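Type III effector HopU1 (Pseudomonas syringae pv. tomato, PDB 3U0J) is an ADP-ribosyltransferase effector that probably transfers ADP-ribose from NAD+ to arginine residues of an RNA-binding target protein in plant immunity. Local coordinates at residues A[66-71]-A[95-100]; A[118-123]-A[145-150]; A[199-202]-A[206-209]. All coordinates share one frame; numbering follows the deposited sequence.

In the fold
The three contacts follow one another along the chain. Interaction 1 packs helix 65-71 on helix 89-99, and interaction 2 packs helix 116-126 on helix 145-162. These helical contacts have centres about 15 Å apart and touch through two histidines, His98 ND1 lying 3.1 Å from His147 NE2 in a probable hydrogen bond, so that helices 89-99, 116-126 and 145-162 form one cluster. Interaction 3 belongs to the strand part, where the loop after strand 199-201 folds back on it. Its centre is about 22 Å from those of the other two, and it lies across the chain's centre from interaction 2. It touches neither, nearest atoms being about 7 Å apart; its strand probably borders the NAD+ site.

Interaction 1: residues A[66-71]-A[95-100]; sequences DDLMDK and IYMHTA
Leu68 lies over the flat face of the Tyr96 ring, its CD2 methyl 3.8 Å from the ring centroid and 14° off the ring normal. This is a CH-pi contact in which the methyl is offset slightly toward the rim, nearest to Tyr96 CD1, and the leucine side chain meets the tyrosine at about a right angle. The first torsion of Tyr96 (chi1 -174°) swings the ring out toward the other helix, and the ring's roll about its own bond presents a face to the leucine. The second branch of Leu68 goes to Met97: CD1 is 3.8 Å from Met97 CG. The Met97 chain, bent at its last torsion, also brings CE to the same methyl, 3.9 Å from Leu68 CD1. A forked side chain thus suits its place between a rigid ring and a flexible thioether, each branch serving one neighbour. Through the buried Leu68, Tyr96 and Met97 the short helix 65-71 is laid onto helix 89-99, a helix-on-helix packing in the helical region that comes ahead of the five-stranded mixed sheet in the chain. Leu68 also rests on Ser93, one turn before Met97, and Met69 extends the packing along that helix to Pro89 and Glu90. Helix 89-99 faces elsewhere too: Ile95 packs on Leu151, Ala154 and Leu158 of helix 145-162. Within the segment 95-100, the carbonyl oxygen of Tyr96 is gripped twice by one residue, accepting from Thr99 N and, at 2.9 Å, from Thr99 OG1. Both donors come from the same face of the carbonyl plane, the hydroxyl tilted 23° out of it. A threonine suits this spot because its short hydroxyl can fold back onto its own helix while also bonding to Gln235 N.

Interaction 2: residues A[118-123]-A[145-150]; sequences REVNNY and SPHIKM
The hydroxyl of Tyr123, whose ring packs on Ile148, is held by two groups from the loop ahead of helix 145-162, Asp141 N and His140 ND1. With the phenol fixed at its far end, the ring lies against isoleucine: Tyr123 CE1 is 3.8 Å from Ile148 CD1, and the two side chains meet at about a right angle. Tyrosine suits this partly exposed position because one side chain offers both an apolar ring to the helix and a polar end to the loop. One turn back, Val120 divides its branches. CG1, anti to the backbone N (chi1 164°), slides past Ile148 CG1 in the opposite direction at 4.0 Å, while CG2 approaches His147 CD2, also at 4.0 Å. A beta-branched residue can thus reach both consecutive residues of the other helix. The imidazole that receives CG2 is buried, and its NE2 has His98 of helix 89-99 as its polar partner. Ile148 further touches Leu124 and Met246. The helix segments cross nearly perpendicularly, at -84°, with their axes 11.0 Å apart, which confines contact to a few residues around the crossing. This is a near-orthogonal helix-helix crossing within the ADP-ribosyltransferase domain, joining helices 116-126 and 145-162, which precede its strands 167-172 and 192-194.

Interaction 3: residues A[199-202]-A[206-209]; sequences STTR and SAQV
Ser206 meets Thr201 with its CB, not its hydroxyl, although both residues carry one. By van der Waals contact, Ser206 CB nestles against both branches of the threonine, 3.6 Å from Thr201 OG1 and 3.8 Å from Thr201 CG2. The methyl also approaches the backbone of the following residue, with Thr201 CG2 3.9 Å from Ala207 N, and lies 4.4 Å from Ala207 CB. Alanine suits a buried place where the chain runs close to a neighbouring strand; its methyl also touches Tyr169 of strand 167-172. Polar interactions point elsewhere. Thr201 OG1 and Ser206 OG are 4.1 Å apart, too far for a hydrogen bond. The threonine hydroxyl is instead bonded to Glu239 O and Ile203 N, the latter closing an ST turn as the chain leaves the strand. With chi1 at -180°, this hydroxyl is turned beside the carbonyl carbon, toward the residues that follow, where Ile203 N lies. Backbone bonds tie the same strand to its surroundings, Thr200 pairing with Ile242 and Thr201 with Tyr169, while the Arg202 side chain, which starts away from the loop, forms a salt bridge with Asp229. Ser199, Thr200 and Thr201 resemble the Ser-Thr-Ser signature of arginine-modifying ADP-ribosyltransferases, whose strand helps frame the NAD+ site; the weak bond from Ser199 OG to Glu241 OE2 is consistent with this. With no hydrogen bond crossing between these two segments, their fit is by van der Waals contact, while the hydroxyl of Thr201 is committed to the turn and to the segment carrying the neighbouring glutamates.

Interaction 1: residues A[66-71]-A[95-100]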
loop_
_atom_site.group_PDB
_atom_site.type_symbol
_atom_site.label_atom_id
_atom_site.label_comp_id
_atom_site.label_asym_id
_atom_site.label_seq_id
_atom_site.Cartn_x
_atom_site.Cartn_y
_atom_site.Cartn_z
ATOM N N ASP A 66 1.988 2.644 -20.865
ATOM C CA ASP A 66 1.542 3.651 -21.821
ATOM C C ASP A 66 0.042 3.885 -21.642
ATOM O O ASP A 66 -0.401 5.019 -21.510
ATOM C CB ASP A 66 1.867 3.254 -23.259
ATOM C CG ASP A 66 3.353 3.321 -23.567
ATOM O OD1 ASP A 66 4.079 4.031 -22.834
ATOM O OD2 ASP A 66 3.793 2.668 -24.543
ATOM N N ASP A 67 -0.741 2.814 -21.620
ATOM C CA ASP A 67 -2.151 2.948 -21.293
ATOM C C ASP A 67 -2.374 3.733 -19.992
ATOM O O ASP A 67 -3.308 4.529 -19.889
ATOM C CB ASP A 67 -2.805 1.576 -21.173
ATOM C CG ASP A 67 -2.740 0.783 -22.453
ATOM O OD1 ASP A 67 -2.771 1.404 -23.545
ATOM O OD2 ASP A 67 -2.670 -0.468 -22.354
ATOM N N LEU A 68 -1.541 3.506 -18.986
ATOM C CA LEU A 68 -1.738 4.214 -17.727
ATOM C C LEU A 68 -1.332 5.672 -17.843
ATOM O O LEU A 68 -2.054 6.568 -17.380
ATOM C CB LEU A 68 -0.969 3.552 -16.596
ATOM C CG LEU A 68 -1.568 2.213 -16.198
ATOM C CD1 LEU A 68 -0.690 1.573 -15.148
ATOM C CD2 LEU A 68 -3.007 2.389 -15.718
ATOM N N MET A 69 -0.176 5.897 -18.468
ATOM C CA MET A 69 0.380 7.232 -18.657
ATOM C C MET A 69 -0.659 8.057 -19.382
ATOM O O MET A 69 -0.708 9.287 -19.282
ATOM C CB MET A 69 1.672 7.165 -19.463
ATOM C CG MET A 69 2.882 6.719 -18.643
ATOM S SD MET A 69 3.608 8.037 -17.692
ATOM C CE MET A 69 2.908 7.680 -16.155
ATOM N N ASP A 70 -1.528 7.365 -20.091
ATOM C CA ASP A 70 -2.516 8.050 -20.869
ATOM C C ASP A 70 -3.750 8.368 -20.016
ATOM O O ASP A 70 -4.210 9.500 -19.965
ATOM C CB ASP A 70 -2.868 7.214 -22.078
ATOM C CG ASP A 70 -3.631 7.995 -23.082
ATOM O OD1 ASP A 70 -3.072 9.028 -23.536
ATOM O OD2 ASP A 70 -4.784 7.599 -23.394
ATOM N N LYS A 71 -4.273 7.376 -19.318
ATOM C CA LYS A 71 -5.464 7.623 -18.537
ATOM C C LYS A 71 -5.147 8.627 -17.428
ATOM O O LYS A 71 -6.003 9.422 -17.040
ATOM C CB LYS A 71 -6.063 6.312 -18.000
ATOM C CG LYS A 71 -5.936 6.055 -16.507
ATOM C CD LYS A 71 -6.868 4.927 -16.083
ATOM C CE LYS A 71 -7.326 5.065 -14.635
ATOM N NZ LYS A 71 -8.821 4.966 -14.511
ATOM N N ILE A 95 0.684 4.100 -7.974
ATOM C CA ILE A 95 -0.369 3.675 -7.057
ATOM C C ILE A 95 -1.220 2.588 -7.713
ATOM O O ILE A 95 -1.451 1.528 -7.134
ATOM C CB ILE A 95 -1.293 4.812 -6.681
ATOM C CG1 ILE A 95 -0.587 5.818 -5.790
ATOM C CG2 ILE A 95 -2.522 4.265 -5.994
ATOM C CD1 ILE A 95 -1.377 7.093 -5.659
ATOM N N TYR A 96 -1.687 2.863 -8.924
ATOM C CA TYR A 96 -2.499 1.900 -9.660
ATOM C C TYR A 96 -1.823 0.531 -9.696
ATOM O O TYR A 96 -2.412 -0.464 -9.281
ATOM C CB TYR A 96 -2.763 2.393 -11.085
ATOM C CG TYR A 96 -3.713 1.523 -11.885
ATOM C CD1 TYR A 96 -3.260 0.387 -12.540
ATOM C CD2 TYR A 96 -5.057 1.854 -12.006
ATOM C CE1 TYR A 96 -4.127 -0.411 -13.288
ATOM C CE2 TYR A 96 -5.929 1.076 -12.748
ATOM C CZ TYR A 96 -5.469 -0.057 -13.387
ATOM O OH TYR A 96 -6.344 -0.847 -14.122
ATOM N N MET A 97 -0.582 0.492 -10.179
ATOM C CA MET A 97 0.128 -0.766 -10.377
ATOM C C MET A 97 0.336 -1.492 -9.059
ATOM O O MET A 97 0.331 -2.721 -9.020
ATOM C CB MET A 97 1.466 -0.544 -11.070
ATOM C CG MET A 97 1.329 -0.206 -12.536
ATOM S SD MET A 97 2.905 0.174 -13.310
ATOM C CE MET A 97 2.575 -0.607 -14.869
ATOM N N HIS A 98 0.485 -0.741 -7.977
ATOM C CA HIS A 98 0.645 -1.362 -6.662
ATOM C C HIS A 98 -0.661 -1.965 -6.108
ATOM O O HIS A 98 -0.615 -2.912 -5.314
ATOM C CB HIS A 98 1.223 -0.357 -5.676
ATOM C CG HIS A 98 1.848 -0.979 -4.470
ATOM N ND1 HIS A 98 3.145 -1.440 -4.461
ATOM C CD2 HIS A 98 1.362 -1.196 -3.222
ATOM C CE1 HIS A 98 3.431 -1.924 -3.263
ATOM N NE2 HIS A 98 2.370 -1.779 -2.491
ATOM N N THR A 99 -1.814 -1.428 -6.514
ATOM C CA THR A 99 -3.099 -1.900 -6.000
ATOM C C THR A 99 -3.672 -3.010 -6.871
ATOM O O THR A 99 -4.749 -3.553 -6.587
ATOM C CB THR A 99 -4.147 -0.772 -5.944
ATOM O OG1 THR A 99 -4.425 -0.287 -7.270
ATOM C CG2 THR A 99 -3.676 0.356 -5.065
ATOM N N ALA A 100 -2.951 -3.336 -7.939
ATOM C CA ALA A 100 -3.437 -4.288 -8.924
ATOM C C ALA A 100 -2.853 -5.665 -8.703
ATOM O O ALA A 100 -1.911 -5.848 -7.944
ATOM C CB ALA A 100 -3.113 -3.811 -10.336
#

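Interaction 2: residues A[118-123]-A[145-150]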
loop_
_atom_site.group_PDB
_atom_site.type_symbol
_atom_site.label_atom_id
_atom_site.label_comp_id
_atom_site.label_asym_id
_atom_site.label_seq_id
_atom_site.Cartn_x
_atom_site.Cartn_y
_atom_site.Cartn_z
ATOM N N ARG A 118 3.350 -7.524 -3.946
ATOM C CA ARG A 118 3.863 -8.514 -3.015
ATOM C C ARG A 118 5.381 -8.615 -3.030
ATOM O O ARG A 118 5.997 -8.718 -1.992
ATOM C CB ARG A 118 3.251 -9.884 -3.278
ATOM C CG ARG A 118 3.444 -10.858 -2.130
ATOM C CD ARG A 118 2.670 -12.099 -2.413
ATOM N NE ARG A 118 1.226 -11.875 -2.407
ATOM C CZ ARG A 118 0.528 -11.621 -1.303
ATOM N NH1 ARG A 118 1.158 -11.512 -0.129
ATOM N NH2 ARG A 118 -0.791 -11.459 -1.371
ATOM N N GLU A 119 5.981 -8.579 -4.212
ATOM C CA GLU A 119 7.429 -8.644 -4.310
ATOM C C GLU A 119 8.031 -7.444 -3.602
ATOM O O GLU A 119 9.018 -7.572 -2.878
ATOM C CB GLU A 119 7.873 -8.690 -5.768
ATOM C CG GLU A 119 9.375 -8.715 -5.966
ATOM C CD GLU A 119 9.777 -8.851 -7.428
ATOM O OE1 GLU A 119 8.879 -8.853 -8.303
ATOM O OE2 GLU A 119 11.002 -8.964 -7.701
ATOM N N VAL A 120 7.411 -6.276 -3.792
ATOM C CA VAL A 120 7.906 -5.030 -3.209
ATOM C C VAL A 120 7.726 -5.002 -1.704
ATOM O O VAL A 120 8.671 -4.757 -0.966
ATOM C CB VAL A 120 7.237 -3.795 -3.854
ATOM C CG1 VAL A 120 7.446 -2.555 -2.990
ATOM C CG2 VAL A 120 7.797 -3.578 -5.243
ATOM N N ASN A 121 6.508 -5.274 -1.253
ATOM C CA ASN A 121 6.209 -5.322 0.175
ATOM C C ASN A 121 7.127 -6.303 0.869
ATOM O O ASN A 121 7.761 -5.958 1.864
ATOM C CB ASN A 121 4.751 -5.704 0.417
ATOM C CG ASN A 121 3.797 -4.564 0.133
ATOM O OD1 ASN A 121 4.217 -3.440 -0.133
ATOM N ND2 ASN A 121 2.510 -4.847 0.189
ATOM N N ASN A 122 7.224 -7.517 0.325
ATOM C CA ASN A 122 8.098 -8.522 0.898
ATOM C C ASN A 122 9.553 -8.064 0.957
ATOM O O ASN A 122 10.231 -8.255 1.975
ATOM C CB ASN A 122 7.956 -9.855 0.167
ATOM C CG ASN A 122 6.842 -10.703 0.744
ATOM O OD1 ASN A 122 6.045 -10.217 1.536
ATOM N ND2 ASN A 122 6.783 -11.967 0.359
ATOM N N TYR A 123 10.021 -7.464 -0.134
ATOM C CA TYR A 123 11.361 -6.886 -0.185
ATOM C C TYR A 123 11.573 -5.875 0.949
ATOM O O TYR A 123 12.517 -5.976 1.709
ATOM C CB TYR A 123 11.624 -6.209 -1.539
ATOM C CG TYR A 123 12.820 -5.297 -1.482
ATOM C CD1 TYR A 123 12.674 -3.942 -1.199
ATOM C CD2 TYR A 123 14.103 -5.791 -1.668
ATOM C CE1 TYR A 123 13.773 -3.100 -1.131
ATOM C CE2 TYR A 123 15.209 -4.961 -1.593
ATOM C CZ TYR A 123 15.041 -3.619 -1.325
ATOM O OH TYR A 123 16.143 -2.797 -1.237
ATOM N N SER A 145 13.613 -0.007 -6.688
ATOM C CA SER A 145 13.591 1.342 -6.131
ATOM C C SER A 145 12.845 2.359 -6.986
ATOM O O SER A 145 12.164 3.218 -6.446
ATOM C CB SER A 145 14.995 1.829 -5.809
ATOM O OG SER A 145 15.799 1.674 -6.941
ATOM N N PRO A 146 12.950 2.261 -8.322
ATOM C CA PRO A 146 12.190 3.238 -9.099
ATOM C C PRO A 146 10.716 3.248 -8.705
ATOM O O PRO A 146 10.097 4.295 -8.731
ATOM C CB PRO A 146 12.349 2.742 -10.532
ATOM C CG PRO A 146 13.547 1.914 -10.521
ATOM C CD PRO A 146 13.620 1.279 -9.188
ATOM N N HIS A 147 10.165 2.101 -8.331
ATOM C CA HIS A 147 8.764 2.024 -7.924
ATOM C C HIS A 147 8.578 2.401 -6.452
ATOM O O HIS A 147 7.593 3.048 -6.072
ATOM C CB HIS A 147 8.207 0.620 -8.177
ATOM C CG HIS A 147 6.809 0.421 -7.673
ATOM N ND1 HIS A 147 5.696 0.754 -8.419
ATOM C CD2 HIS A 147 6.342 -0.088 -6.506
ATOM C CE1 HIS A 147 4.605 0.463 -7.732
ATOM N NE2 HIS A 147 4.967 -0.052 -6.569
ATOM N N ILE A 148 9.512 1.981 -5.612
ATOM C CA ILE A 148 9.364 2.295 -4.206
ATOM C C ILE A 148 9.342 3.802 -4.066
ATOM O O ILE A 148 8.506 4.359 -3.350
ATOM C CB ILE A 148 10.486 1.688 -3.356
ATOM C CG1 ILE A 148 10.325 0.164 -3.309
ATOM C CG2 ILE A 148 10.432 2.255 -1.973
ATOM C CD1 ILE A 148 11.501 -0.583 -2.735
ATOM N N LYS A 149 10.243 4.453 -4.794
ATOM C CA LYS A 149 10.389 5.889 -4.693
ATOM C C LYS A 149 9.166 6.561 -5.277
ATOM O O LYS A 149 8.633 7.490 -4.688
ATOM C CB LYS A 149 11.684 6.384 -5.356
ATOM C CG LYS A 149 12.960 5.743 -4.800
ATOM C CD LYS A 149 14.205 6.566 -5.126
ATOM C CE LYS A 149 14.363 6.825 -6.633
ATOM N NZ LYS A 149 15.482 7.774 -6.944
ATOM N N MET A 150 8.697 6.081 -6.422
ATOM C CA MET A 150 7.566 6.726 -7.062
ATOM C C MET A 150 6.345 6.645 -6.159
ATOM O O MET A 150 5.642 7.643 -5.988
ATOM C CB MET A 150 7.284 6.145 -8.448
ATOM C CG MET A 150 6.661 7.158 -9.433
ATOM S SD MET A 150 7.427 8.802 -9.525
ATOM C CE MET A 150 6.028 9.632 -10.148
#

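Interaction 3: residues A[199-202]-A[206-209]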
loop_
_atom_site.group_PDB
_atom_site.type_symbol
_atom_site.label_atom_id
_atom_site.label_comp_id
_atom_site.label_asym_id
_atom_site.label_seq_id
_atom_site.Cartn_x
_atom_site.Cartn_y
_atom_site.Cartn_z
ATOM N N SER A 199 -1.925 -1.124 3.701
ATOM C CA SER A 199 -3.121 -0.876 2.924
ATOM C C SER A 199 -4.303 -1.110 3.824
ATOM O O SER A 199 -4.372 -2.120 4.520
ATOM C CB SER A 199 -3.174 -1.826 1.735
ATOM O OG SER A 199 -4.410 -1.708 1.067
ATOM N N THR A 200 -5.236 -0.176 3.825
ATOM C CA THR A 200 -6.342 -0.239 4.768
ATOM C C THR A 200 -7.619 0.206 4.070
ATOM O O THR A 200 -7.562 0.763 2.974
ATOM C CB THR A 200 -6.077 0.678 5.989
ATOM O OG1 THR A 200 -6.208 2.058 5.601
ATOM C CG2 THR A 200 -4.671 0.430 6.570
ATOM N N THR A 201 -8.770 -0.028 4.688
ATOM C CA THR A 201 -10.012 0.398 4.054
ATOM C C THR A 201 -10.898 1.166 5.020
ATOM O O THR A 201 -10.944 0.855 6.198
ATOM C CB THR A 201 -10.790 -0.788 3.471
ATOM O OG1 THR A 201 -11.987 -0.307 2.860
ATOM C CG2 THR A 201 -11.169 -1.723 4.559
ATOM N N ARG A 202 -11.589 2.180 4.515
ATOM C CA ARG A 202 -12.550 2.918 5.329
ATOM C C ARG A 202 -13.799 2.097 5.686
ATOM O O ARG A 202 -14.478 2.374 6.676
ATOM C CB ARG A 202 -12.978 4.182 4.606
ATOM C CG ARG A 202 -12.078 5.359 4.844
ATOM C CD ARG A 202 -12.581 6.563 4.056
ATOM N NE ARG A 202 -12.163 6.461 2.665
ATOM C CZ ARG A 202 -11.975 7.508 1.868
ATOM N NH1 ARG A 202 -12.188 8.739 2.336
ATOM N NH2 ARG A 202 -11.568 7.321 0.611
ATOM N N SER A 206 -15.313 -4.278 4.113
ATOM C CA SER A 206 -14.269 -4.617 3.154
ATOM C C SER A 206 -13.058 -5.334 3.777
ATOM O O SER A 206 -12.300 -6.014 3.089
ATOM C CB SER A 206 -13.849 -3.370 2.378
ATOM O OG SER A 206 -14.949 -2.848 1.642
ATOM N N ALA A 207 -12.878 -5.192 5.083
ATOM C CA ALA A 207 -11.776 -5.872 5.745
ATOM C C ALA A 207 -12.081 -7.360 5.839
ATOM O O ALA A 207 -11.182 -8.185 6.065
ATOM C CB ALA A 207 -11.546 -5.289 7.108
ATOM N N GLN A 208 -13.358 -7.692 5.661
ATOM C CA GLN A 208 -13.822 -9.077 5.658
ATOM C C GLN A 208 -13.402 -9.897 6.868
ATOM O O GLN A 208 -12.900 -11.013 6.712
ATOM C CB GLN A 208 -13.353 -9.791 4.405
ATOM C CG GLN A 208 -13.812 -9.155 3.124
ATOM C CD GLN A 208 -13.521 -10.048 1.954
ATOM O OE1 GLN A 208 -12.568 -9.809 1.187
ATOM N NE2 GLN A 208 -14.315 -11.123 1.821
ATOM N N VAL A 209 -13.643 -9.353 8.061
ATOM C CA VAL A 209 -13.215 -9.983 9.297
ATOM C C VAL A 209 -14.341 -10.049 10.288
ATOM O O VAL A 209 -14.500 -11.045 10.991
ATOM C CB VAL A 209 -12.164 -9.150 10.026
ATOM C CG1 VAL A 209 -11.057 -10.046 10.544
ATOM C CG2 VAL A 209 -11.642 -8.027 9.144
#